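Local coordinates for protein carbohydrate kinase (PDB 2NWH) that probably phosphorylates a sugar or a related small molecule, as a carbohydrate kinase of the pfkB family in the ribokinase clan, at residues M3-D15 with L49-R62. Residues are numbered along the deposited sequence; the frame is centred on the assembly and turned at random.
Sequences MKKILVLGGAHID and LSRLGFEVRIIAPR
Strands 5-9 and 55-59 run parallel, 20° apart, and pair in register from K5–E55 to L9–I59. Five backbone hydrogen bonds link K4-V8 to E55-I59, from E55 N to K4 O (2.9 Å) through I59 N to V8 O (2.8 Å); a sixth, from G10 N to I59 O, is weak. On the face with I6 and V8, I6 CD1 lies over the ring of F54, 4.1 Å from its centroid, a CH-pi contact. With CG1 beside the backbone N (chi1 -60°) and the chain extended beyond it, CD1 reaches both this ring and L49 CD2 (3.9 Å). Further along, V8 splits its methyls: CG2 packs on V56 CG1, CG1 on I58 CD1. On the other face, L7 CD1 rests against the extended chain of R57, 3.6 Å from CG, and also touches I59 CD1. R57 NE is hydrogen-bonded to T83 OG1. Helix 126-134 covers L7, R57 and I59. At the solvent-facing end, K5 bends at chi3 and chi4 to bring NZ 3.1 Å from E55 OE2, a salt bridge whose hydrogen bond is weak. A Schellman motif with G53 at C-prime ends helix 41-51. Strand 55-63 lies between 81-87 and 5-9 in the largely parallel sheet of the ribokinase-like fold.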
# COMPACT_ATOMS: atom_id res chain seq x y z
N MET A 3 0.92 15.83 -12.05
CA MET A 3 0.17 15.24 -10.87
C MET A 3 0.81 15.61 -9.53
O MET A 3 1.92 15.16 -9.20
CB MET A 3 0.04 13.72 -11.02
CG MET A 3 -1.05 13.24 -12.00
SD MET A 3 -1.06 14.05 -13.63
CE MET A 3 0.46 13.41 -14.37
N LYS A 4 0.11 16.44 -8.75
CA LYS A 4 0.67 16.95 -7.51
C LYS A 4 -0.10 16.40 -6.32
O LYS A 4 0.47 16.24 -5.26
CB LYS A 4 0.61 18.48 -7.45
CG LYS A 4 1.94 19.07 -6.97
CD LYS A 4 2.17 18.90 -5.46
CE LYS A 4 3.19 19.87 -4.91
NZ LYS A 4 3.69 19.35 -3.59
N LYS A 5 -1.38 16.14 -6.53
CA LYS A 5 -2.28 15.82 -5.42
C LYS A 5 -2.82 14.40 -5.53
O LYS A 5 -3.32 14.03 -6.57
CB LYS A 5 -3.44 16.81 -5.36
CG LYS A 5 -3.06 18.21 -4.90
CD LYS A 5 -4.30 19.14 -4.83
CE LYS A 5 -5.34 18.76 -3.74
NZ LYS A 5 -4.89 18.79 -2.32
N ILE A 6 -2.62 13.61 -4.48
CA ILE A 6 -3.02 12.23 -4.52
C ILE A 6 -4.00 12.02 -3.40
O ILE A 6 -3.70 12.38 -2.23
CB ILE A 6 -1.79 11.26 -4.35
CG1 ILE A 6 -0.75 11.48 -5.46
CG2 ILE A 6 -2.27 9.80 -4.19
CD1 ILE A 6 0.48 10.67 -5.25
N LEU A 7 -5.15 11.44 -3.71
CA LEU A 7 -6.11 11.08 -2.67
C LEU A 7 -6.11 9.58 -2.48
O LEU A 7 -6.26 8.84 -3.46
CB LEU A 7 -7.51 11.54 -3.07
CG LEU A 7 -8.67 11.16 -2.11
CD1 LEU A 7 -8.60 11.99 -0.86
CD2 LEU A 7 -9.97 11.42 -2.81
N VAL A 8 -5.97 9.16 -1.23
CA VAL A 8 -5.93 7.74 -0.85
C VAL A 8 -7.22 7.38 -0.13
O VAL A 8 -7.63 8.07 0.81
CB VAL A 8 -4.74 7.45 0.05
CG1 VAL A 8 -4.70 5.96 0.43
CG2 VAL A 8 -3.46 7.86 -0.67
N LEU A 9 -7.86 6.31 -0.58
CA LEU A 9 -9.06 5.79 0.08
C LEU A 9 -8.79 4.33 0.46
O LEU A 9 -8.66 3.46 -0.40
CB LEU A 9 -10.28 5.92 -0.83
CG LEU A 9 -10.50 7.34 -1.32
CD1 LEU A 9 -10.00 7.48 -2.77
CD2 LEU A 9 -12.02 7.63 -1.29
N GLY A 10 -8.69 4.06 1.75
CA GLY A 10 -8.18 2.77 2.17
C GLY A 10 -8.10 2.66 3.67
O GLY A 10 -8.80 3.36 4.39
N GLY A 11 -7.26 1.74 4.12
CA GLY A 11 -7.17 1.42 5.51
C GLY A 11 -6.14 2.24 6.20
O GLY A 11 -5.12 2.68 5.62
N ALA A 12 -6.40 2.46 7.48
CA ALA A 12 -5.51 3.15 8.35
C ALA A 12 -5.89 2.60 9.71
O ALA A 12 -6.98 2.82 10.19
CB ALA A 12 -5.73 4.69 8.25
N HIS A 13 -5.00 1.80 10.31
CA HIS A 13 -5.36 1.09 11.57
C HIS A 13 -4.26 1.37 12.60
O HIS A 13 -3.18 1.85 12.26
CB HIS A 13 -5.56 -0.44 11.35
CG HIS A 13 -4.38 -1.19 10.76
ND1 HIS A 13 -3.22 -1.48 11.46
CD2 HIS A 13 -4.24 -1.80 9.57
CE1 HIS A 13 -2.41 -2.20 10.70
NE2 HIS A 13 -3.00 -2.41 9.55
N ILE A 14 -4.55 1.03 13.85
CA ILE A 14 -3.55 1.02 14.90
C ILE A 14 -2.88 -0.37 14.92
O ILE A 14 -3.54 -1.43 14.85
CB ILE A 14 -4.15 1.45 16.27
CG1 ILE A 14 -3.07 1.80 17.31
CG2 ILE A 14 -5.11 0.37 16.86
CD1 ILE A 14 -2.31 3.12 16.98
N ASP A 15 -1.55 -0.36 15.02
CA ASP A 15 -0.78 -1.57 15.12
C ASP A 15 -0.18 -1.59 16.51
O ASP A 15 0.65 -0.75 16.84
CB ASP A 15 0.31 -1.58 14.04
CG ASP A 15 1.17 -2.82 14.08
OD1 ASP A 15 1.67 -3.22 15.17
OD2 ASP A 15 1.39 -3.39 13.00
N LEU A 49 4.12 8.41 -0.17
CA LEU A 49 3.96 9.38 -1.24
C LEU A 49 4.22 10.79 -0.77
O LEU A 49 4.83 11.59 -1.49
CB LEU A 49 2.55 9.26 -1.87
CG LEU A 49 2.44 7.97 -2.68
CD1 LEU A 49 0.94 7.53 -2.84
CD2 LEU A 49 3.19 8.09 -4.03
N SER A 50 3.77 11.11 0.43
CA SER A 50 4.09 12.43 1.03
C SER A 50 5.60 12.66 1.24
O SER A 50 6.18 13.73 0.90
CB SER A 50 3.28 12.62 2.32
OG SER A 50 3.47 13.92 2.84
N ARG A 51 6.26 11.62 1.73
CA ARG A 51 7.74 11.62 1.90
C ARG A 51 8.49 11.83 0.60
O ARG A 51 9.61 12.35 0.62
CB ARG A 51 8.18 10.28 2.49
CG ARG A 51 7.88 10.22 4.00
CD ARG A 51 7.99 8.79 4.52
NE ARG A 51 7.54 8.76 5.92
CZ ARG A 51 6.89 7.75 6.46
NH1 ARG A 51 6.64 6.67 5.73
NH2 ARG A 51 6.52 7.81 7.75
N LEU A 52 7.87 11.40 -0.50
CA LEU A 52 8.42 11.58 -1.84
C LEU A 52 7.97 12.88 -2.51
O LEU A 52 8.26 13.10 -3.68
CB LEU A 52 8.06 10.38 -2.71
CG LEU A 52 8.60 9.03 -2.22
CD1 LEU A 52 8.11 8.01 -3.18
CD2 LEU A 52 10.17 9.05 -2.12
N GLY A 53 7.29 13.75 -1.76
CA GLY A 53 7.07 15.12 -2.25
C GLY A 53 5.66 15.46 -2.71
O GLY A 53 5.37 16.61 -3.04
N PHE A 54 4.76 14.48 -2.71
CA PHE A 54 3.40 14.75 -3.18
C PHE A 54 2.54 15.37 -2.11
O PHE A 54 2.82 15.21 -0.94
CB PHE A 54 2.74 13.46 -3.70
CG PHE A 54 3.40 12.93 -4.95
CD1 PHE A 54 2.96 13.35 -6.20
CD2 PHE A 54 4.49 12.09 -4.87
CE1 PHE A 54 3.58 12.90 -7.38
CE2 PHE A 54 5.14 11.65 -6.04
CZ PHE A 54 4.66 12.06 -7.30
N GLU A 55 1.47 16.05 -2.53
CA GLU A 55 0.50 16.60 -1.58
C GLU A 55 -0.54 15.50 -1.40
O GLU A 55 -1.32 15.22 -2.30
CB GLU A 55 -0.10 17.93 -2.11
CG GLU A 55 -1.17 18.50 -1.11
CD GLU A 55 -1.64 19.90 -1.45
OE1 GLU A 55 -1.01 20.54 -2.31
OE2 GLU A 55 -2.66 20.35 -0.86
N VAL A 56 -0.52 14.82 -0.25
CA VAL A 56 -1.33 13.59 -0.10
C VAL A 56 -2.43 13.82 0.91
O VAL A 56 -2.18 14.43 1.97
CB VAL A 56 -0.48 12.35 0.31
CG1 VAL A 56 -1.37 11.05 0.35
CG2 VAL A 56 0.72 12.17 -0.67
N ARG A 57 -3.64 13.35 0.57
CA ARG A 57 -4.78 13.35 1.50
C ARG A 57 -5.29 11.91 1.61
O ARG A 57 -5.23 11.14 0.63
CB ARG A 57 -5.88 14.30 0.98
CG ARG A 57 -7.23 14.17 1.70
CD ARG A 57 -8.23 15.10 1.07
NE ARG A 57 -9.53 15.12 1.76
CZ ARG A 57 -10.56 15.84 1.33
NH1 ARG A 57 -10.47 16.53 0.21
NH2 ARG A 57 -11.70 15.84 2.00
N ILE A 58 -5.77 11.52 2.79
CA ILE A 58 -6.36 10.17 2.96
C ILE A 58 -7.76 10.23 3.58
O ILE A 58 -8.01 11.02 4.50
CB ILE A 58 -5.44 9.17 3.75
CG1 ILE A 58 -6.04 7.74 3.77
CG2 ILE A 58 -5.12 9.69 5.23
CD1 ILE A 58 -5.01 6.68 4.20
N ILE A 59 -8.65 9.37 3.09
CA ILE A 59 -9.97 9.17 3.69
C ILE A 59 -10.01 7.70 4.13
O ILE A 59 -9.98 6.78 3.27
CB ILE A 59 -11.08 9.42 2.67
CG1 ILE A 59 -11.04 10.85 2.15
CG2 ILE A 59 -12.53 9.20 3.32
CD1 ILE A 59 -11.99 11.04 0.88
N ALA A 60 -10.01 7.49 5.45
CA ALA A 60 -10.15 6.15 6.02
C ALA A 60 -11.25 6.12 7.09
O ALA A 60 -11.37 7.08 7.86
CB ALA A 60 -8.85 5.72 6.62
N PRO A 61 -12.00 5.01 7.18
CA PRO A 61 -12.97 4.85 8.29
C PRO A 61 -12.19 4.98 9.59
O PRO A 61 -11.05 4.48 9.70
CB PRO A 61 -13.51 3.44 8.10
CG PRO A 61 -13.46 3.24 6.57
CD PRO A 61 -12.03 3.83 6.28
N ARG A 62 -12.74 5.73 10.54
CA ARG A 62 -12.01 6.05 11.76
C ARG A 62 -13.00 5.99 12.92
O ARG A 62 -14.14 6.41 12.79
CB ARG A 62 -11.47 7.47 11.66
CG ARG A 62 -10.74 8.02 12.86
CD ARG A 62 -9.35 7.35 13.09
NE ARG A 62 -8.53 7.36 11.84
CZ ARG A 62 -7.94 8.44 11.32
NH1 ARG A 62 -7.98 9.64 11.90
NH2 ARG A 62 -7.28 8.31 10.16
O HOH W 1 6.92 18.55 -3.49
O HOH W 2 -8.21 18.35 -1.57
O HOH W 3 -4.11 16.25 -1.60
O HOH W 4 -8.58 5.19 10.51